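Local coordinates for protein alkaline serine protease AL20 (Nesterenkonia abyssinica, PDB 3CP7) that probably hydrolyses peptide bonds as a thermostable, alkaline, secreted serine protease of the trypsin-like family, at residues A[76-79]-A[80-84]; A[135-138]-A[139-142]. All blocks are in the same frame, centred on the assembly; numbering follows the deposited sequence.

Interaction 1: A[76-79]-A[80-84]; sequences LVTS and AEWAN
Ser-79 OG has two partners: it accepts the backbone N-H of Trp-82 and is also hydrogen-bonded to the backbone O of His-90. The bond from Trp-82 N to Ser-79 OG is 3.0 Å long and bent, with an N-H...O angle of 151°. This is an N-cap. Ser-79 stands just before helix 80-85, and its hydroxyl takes an N-H of the first turn. The torsion explains the reach: OG lies between the backbone N and the carbonyl carbon (chi1 76°). There it also sits 3.1 Å from Trp-82 CB. The helix then closes with its ordinary bond, Ala-83 N to Ser-79 O at 3.1 Å. One residue on, Ala-80 O takes two donors from Asn-84: its backbone N and, at 2.8 Å, ND2. Ala-80 O lies close to the amide plane of Asn-84, and the amide folds back on its own helix turn.

Thr-78 lies beside the cap. Its CG2 packs on Ala-83 CB at 3.6 Å. Its OG1 meets the edge of the indole, 3.7 Å from Trp-82 CD1, and lies in the ring plane. The side chains of Thr-78 and Trp-82 cross at about a right angle. Trp-82 CG is anti to the backbone N, which carries the ring away from the cap. Its NE1 bonds to His-44 O, its ring packs edge-to-face with Phe-88, and its side chain touches His-41 of a probable catalytic triad.

The second subunit packs here too: Asn-84 OD1 bonds to Leu-76 N of the second subunit, and Tyr-213 OH of the second subunit bonds to Ala-80 N. Strand 71-78 of the first barrel thus turns directly into helix 80-85, with the short axes at 94°.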
ATOM      1  N   LEU A  76      -5.828   4.971   4.320  1.00 10.64           N
ATOM      2  CA  LEU A  76      -4.769   5.730   3.672  1.00 10.75           C
ATOM      3  C   LEU A  76      -3.955   4.757   2.836  1.00 10.40           C
ATOM      4  O   LEU A  76      -3.509   3.713   3.347  1.00 10.23           O
ATOM      5  CB  LEU A  76      -3.901   6.418   4.722  1.00 10.84           C
ATOM      6  CG  LEU A  76      -4.694   7.301   5.697  1.00 11.29           C
ATOM      7  CD1 LEU A  76      -3.822   7.774   6.851  1.00 12.44           C
ATOM      8  CD2 LEU A  76      -5.321   8.479   4.964  1.00 11.72           C
ATOM      9  N   VAL A  77      -3.804   5.074   1.549  1.00  9.69           N
ATOM     10  CA  VAL A  77      -3.150   4.184   0.582  1.00 10.36           C
ATOM     11  C   VAL A  77      -1.945   4.900  -0.016  1.00  9.85           C
ATOM     12  O   VAL A  77      -2.063   5.693  -0.965  1.00 10.11           O
ATOM     13  CB  VAL A  77      -4.120   3.714  -0.529  1.00  9.90           C
ATOM     14  CG1 VAL A  77      -3.459   2.653  -1.409  1.00 11.40           C
ATOM     15  CG2 VAL A  77      -5.434   3.163   0.078  1.00 10.56           C
ATOM     16  N   THR A  78      -0.789   4.637   0.576  1.00  9.65           N
ATOM     17  CA  THR A  78       0.463   5.245   0.160  1.00 10.22           C
ATOM     18  C   THR A  78       1.164   4.410  -0.918  1.00  9.48           C
ATOM     19  O   THR A  78       1.010   3.192  -0.955  1.00  9.23           O
ATOM     20  CB  THR A  78       1.389   5.422   1.394  1.00 11.20           C
ATOM     21  OG1 THR A  78       2.624   6.003   0.982  1.00 11.66           O
ATOM     22  CG2 THR A  78       1.664   4.090   2.111  1.00 12.82           C
ATOM     23  N   SER A  79       1.934   5.058  -1.793  1.00  8.98           N
ATOM     24  CA  SER A  79       2.805   4.309  -2.682  1.00  9.00           C
ATOM     25  C   SER A  79       3.840   3.568  -1.838  1.00  9.05           C
ATOM     26  O   SER A  79       4.190   4.018  -0.733  1.00  9.29           O
ATOM     27  CB  SER A  79       3.510   5.231  -3.669  1.00  8.88           C
ATOM     28  OG  SER A  79       4.560   5.914  -3.019  1.00  8.64           O
ATOM     29  N   ALA A  80       4.315   2.429  -2.346  1.00  8.25           N
ATOM     30  CA  ALA A  80       5.317   1.644  -1.637  1.00  9.16           C
ATOM     31  C   ALA A  80       6.626   2.390  -1.543  1.00  9.42           C
ATOM     32  O   ALA A  80       7.289   2.341  -0.511  1.00 10.04           O
ATOM     33  CB  ALA A  80       5.533   0.334  -2.330  1.00  9.84           C
ATOM     34  N   GLU A  81       7.010   3.062  -2.618  1.00  8.70           N
ATOM     35  CA  GLU A  81       8.321   3.711  -2.639  1.00  8.32           C
ATOM     36  C   GLU A  81       8.346   4.931  -1.724  1.00  8.46           C
ATOM     37  O   GLU A  81       9.374   5.217  -1.102  1.00  8.33           O
ATOM     38  CB  GLU A  81       8.701   4.109  -4.060  1.00  8.08           C
ATOM     39  CG  GLU A  81       8.751   2.946  -5.053  1.00  8.79           C
ATOM     40  CD  GLU A  81       7.419   2.657  -5.744  1.00  9.41           C
ATOM     41  OE1 GLU A  81       7.439   1.934  -6.774  1.00 10.43           O
ATOM     42  OE2 GLU A  81       6.366   3.133  -5.280  1.00  9.21           O
ATOM     43  N   TRP A  82       7.233   5.655  -1.641  1.00  8.63           N
ATOM     44  CA  TRP A  82       7.157   6.746  -0.673  1.00  9.31           C
ATOM     45  C   TRP A  82       7.241   6.215   0.768  1.00  9.71           C
ATOM     46  O   TRP A  82       8.074   6.660   1.563  1.00  9.80           O
ATOM     47  CB  TRP A  82       5.905   7.631  -0.849  1.00  9.32           C
ATOM     48  CG  TRP A  82       5.920   8.649   0.224  1.00  9.06           C
ATOM     49  CD1 TRP A  82       5.222   8.630   1.407  1.00  9.88           C
ATOM     50  CD2 TRP A  82       6.799   9.765   0.291  1.00  9.43           C
ATOM     51  NE1 TRP A  82       5.593   9.702   2.189  1.00  8.93           N
ATOM     52  CE2 TRP A  82       6.571  10.408   1.531  1.00  9.06           C
ATOM     53  CE3 TRP A  82       7.757  10.299  -0.589  1.00 10.43           C
ATOM     54  CZ2 TRP A  82       7.269  11.559   1.910  1.00 10.31           C
ATOM     55  CZ3 TRP A  82       8.444  11.452  -0.217  1.00  9.81           C
ATOM     56  CH2 TRP A  82       8.197  12.063   1.025  1.00 10.27           C
ATOM     57  N   ALA A  83       6.373   5.263   1.102  1.00 10.20           N
ATOM     58  CA  ALA A  83       6.313   4.752   2.482  1.00 11.29           C
ATOM     59  C   ALA A  83       7.621   4.153   2.960  1.00 11.45           C
ATOM     60  O   ALA A  83       7.985   4.309   4.130  1.00 11.89           O
ATOM     61  CB  ALA A  83       5.206   3.714   2.616  1.00 11.82           C
ATOM     62  N   ASN A  84       8.306   3.455   2.065  1.00 11.55           N
ATOM     63  CA  ASN A  84       9.476   2.696   2.441  1.00 12.17           C
ATOM     64  C   ASN A  84      10.765   3.512   2.361  1.00 12.65           C
ATOM     65  O   ASN A  84      11.706   3.247   3.108  1.00 12.84           O
ATOM     66  CB  ASN A  84       9.575   1.401   1.618  1.00 12.60           C
ATOM     67  CG  ASN A  84       8.557   0.336   2.058  1.00 13.47           C
ATOM     68  OD1 ASN A  84       8.874  -0.509   2.890  1.00 13.04           O
ATOM     69  ND2 ASN A  84       7.339   0.360   1.482  1.00 11.22           N
TER

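Interaction 2: A[135-138]-A[139-142]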
ATOM      1  N   PRO A 135       2.497  34.348   1.382  1.00 19.55           N
ATOM      2  CA  PRO A 135       1.398  35.311   1.516  1.00 19.76           C
ATOM      3  C   PRO A 135       0.011  34.680   1.350  1.00 19.68           C
ATOM      4  O   PRO A 135      -0.920  35.333   0.843  1.00 20.92           O
ATOM      5  CB  PRO A 135       1.662  36.260   0.356  1.00 20.16           C
ATOM      6  CG  PRO A 135       2.181  35.354  -0.724  1.00 20.02           C
ATOM      7  CD  PRO A 135       2.946  34.254  -0.023  1.00 19.43           C
ATOM      8  N   PHE A 136      -0.111  33.411   1.735  1.00 18.01           N
ATOM      9  CA  PHE A 136      -1.392  32.723   1.702  1.00 16.83           C
ATOM     10  C   PHE A 136      -1.834  32.419   3.128  1.00 15.97           C
ATOM     11  O   PHE A 136      -1.025  32.459   4.053  1.00 17.03           O
ATOM     12  CB  PHE A 136      -1.294  31.461   0.841  1.00 16.76           C
ATOM     13  CG  PHE A 136      -0.857  31.732  -0.581  1.00 16.40           C
ATOM     14  CD1 PHE A 136      -1.732  32.300  -1.499  1.00 17.21           C
ATOM     15  CD2 PHE A 136       0.438  31.428  -1.000  1.00 16.79           C
ATOM     16  CE1 PHE A 136      -1.330  32.552  -2.807  1.00 17.92           C
ATOM     17  CE2 PHE A 136       0.846  31.678  -2.304  1.00 17.84           C
ATOM     18  CZ  PHE A 136      -0.040  32.233  -3.212  1.00 17.59           C
ATOM     19  N   ASN A 137      -3.123  32.146   3.311  1.00 14.71           N
ATOM     20  CA  ASN A 137      -3.671  31.987   4.654  1.00 14.17           C
ATOM     21  C   ASN A 137      -4.340  30.641   4.886  1.00 13.41           C
ATOM     22  O   ASN A 137      -4.914  30.403   5.944  1.00 13.45           O
ATOM     23  CB  ASN A 137      -4.619  33.146   4.999  1.00 14.13           C
ATOM     24  CG  ASN A 137      -5.835  33.212   4.086  1.00 15.56           C
ATOM     25  OD1 ASN A 137      -6.142  32.262   3.363  1.00 15.00           O
ATOM     26  ND2 ASN A 137      -6.532  34.347   4.105  1.00 16.43           N
ATOM     27  N   GLY A 138      -4.258  29.766   3.884  1.00 12.91           N
ATOM     28  CA  GLY A 138      -4.793  28.407   4.010  1.00 12.23           C
ATOM     29  C   GLY A 138      -6.281  28.306   3.749  1.00 12.33           C
ATOM     30  O   GLY A 138      -6.829  27.204   3.714  1.00 12.46           O
ATOM     31  N   GLN A 139      -6.932  29.452   3.566  1.00 11.87           N
ATOM     32  CA  GLN A 139      -8.391  29.511   3.515  1.00 12.35           C
ATOM     33  C   GLN A 139      -8.958  29.508   2.106  1.00 12.38           C
ATOM     34  O   GLN A 139     -10.173  29.357   1.930  1.00 12.41           O
ATOM     35  CB  GLN A 139      -8.879  30.761   4.259  1.00 12.51           C
ATOM     36  CG  GLN A 139      -8.409  30.834   5.700  1.00 14.26           C
ATOM     37  CD  GLN A 139      -8.637  29.538   6.456  1.00 15.23           C
ATOM     38  OE1 GLN A 139      -9.772  29.090   6.613  1.00 15.93           O
ATOM     39  NE2 GLN A 139      -7.552  28.920   6.914  1.00 16.72           N
ATOM     40  N   GLU A 140      -8.081  29.676   1.120  1.00 12.33           N
ATOM     41  CA  GLU A 140      -8.462  29.962  -0.258  1.00 13.38           C
ATOM     42  C   GLU A 140      -7.923  28.922  -1.222  1.00 12.77           C
ATOM     43  O   GLU A 140      -6.834  28.377  -1.028  1.00 12.38           O
ATOM     44  CB  GLU A 140      -7.932  31.334  -0.680  1.00 13.42           C
ATOM     45  CG  GLU A 140      -8.456  32.492   0.162  1.00 14.99           C
ATOM     46  CD  GLU A 140      -8.017  33.848  -0.353  1.00 15.53           C
ATOM     47  OE1 GLU A 140      -7.421  33.932  -1.448  1.00 18.53           O
ATOM     48  OE2 GLU A 140      -8.288  34.849   0.338  1.00 16.45           O
ATOM     49  N   LEU A 141      -8.687  28.665  -2.274  1.00 12.34           N
ATOM     50  CA  LEU A 141      -8.214  27.851  -3.379  1.00 12.26           C
ATOM     51  C   LEU A 141      -7.382  28.726  -4.308  1.00 12.39           C
ATOM     52  O   LEU A 141      -7.858  29.755  -4.801  1.00 12.94           O
ATOM     53  CB  LEU A 141      -9.398  27.250  -4.126  1.00 12.11           C
ATOM     54  CG  LEU A 141      -9.057  26.350  -5.312  1.00 11.97           C
ATOM     55  CD1 LEU A 141      -8.413  25.043  -4.840  1.00 12.33           C
ATOM     56  CD2 LEU A 141     -10.326  26.075  -6.113  1.00 12.92           C
ATOM     57  N   HIS A 142      -6.132  28.330  -4.516  1.00 11.84           N
ATOM     58  CA  HIS A 142      -5.256  29.014  -5.448  1.00 11.87           C
ATOM     59  C   HIS A 142      -4.832  28.101  -6.585  1.00 11.71           C
ATOM     60  O   HIS A 142      -4.995  26.875  -6.511  1.00 10.10           O
ATOM     61  CB  HIS A 142      -4.044  29.595  -4.714  1.00 12.02           C
ATOM     62  CG  HIS A 142      -4.388  30.779  -3.872  1.00 14.41           C
ATOM     63  ND1 HIS A 142      -4.381  32.065  -4.367  1.00 16.54           N
ATOM     64  CD2 HIS A 142      -4.806  30.868  -2.588  1.00 15.85           C
ATOM     65  CE1 HIS A 142      -4.755  32.899  -3.413  1.00 17.92           C
ATOM     66  NE2 HIS A 142      -5.020  32.200  -2.326  1.00 17.10           N
TER
HETATM   67  O   HOH W   1      -4.676  32.344   0.911  1.00 20.50           O
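Phe-136 turns its ring edge to the face of His-142 in a T-shaped pair. The centroids of the Phe-136 and His-142 rings are 4.5 Å apart and the planes meet at 63°. The touching edge is CD1 and CE1. Phe-136 CE1 stands over the centre of the imidazole, 3.5 Å from His-142 ND1, while Phe-136 CD1 lies 3.4 Å from His-142 NE2. Both side chains set CG anti to the carbonyl carbon; for His-142, chi1 of -72° helps bring the face of the imidazole to the phenyl edge.

A water bridges the two sides of the turn: it accepts from Asn-137 N at 2.9 Å and is hydrogen-bonded to His-142 NE2 at 3.3 Å. It also lies in the plane of the Phe-136 ring, at its edge. With an alanine in place of His-142, the Phe-136 edge would probably lose its facing ring and the water one of its partners.

The turn that brings these rings together is held by Asn-137. Its OD1 accepts from Gln-139 N at 2.9 Å, which makes an Asx turn. The donor is tilted from the amide carbonyl plane by 34°. Gln-139 then bends back at chi2 and gives NE2 to Asn-137 O, 3.2 Å away, with that oxygen close to the side-chain amide plane of Gln-139. The side chains of Asn-137 and Gln-139 cross at about a right angle. Gly-138, between them, has a positive phi, a backbone shape that glycine takes easily.

Tyrosines of a neighbouring loop fix the polar ends. Tyr-61 OH bonds to Gln-139 OE1, and Tyr-63 OH bonds to both Asn-137 ND2 and Glu-140 OE2. The whole turn belongs to the surface loop joining antiparallel strands 124-129 and 142-150, and His-142, paired through its backbone with Gly-129, begins the second strand.

Overall arrangement
The two contacts come in series along the chain, interaction 1 first. They lie on opposite sides of the chain's centre. The centres of interactions 1 and 2 are about 28 Å apart. The nearest atoms of interactions 1 and 2 are about 19 Å apart, so they do not touch. Interaction 1 takes in the end of strand 71-78 of the first, closed barrel and the start of helix 80-85. Interaction 2 leads into strand 142-150 of the second six-stranded sheet, the strand that carries Cys-144 of the disulfide to Cys-162. Each half of the trypsin-like fold therefore holds one of them. Interaction 1 is buried, near the probable triad and the second subunit. Interaction 2 is a surface turn that the second subunit does not touch.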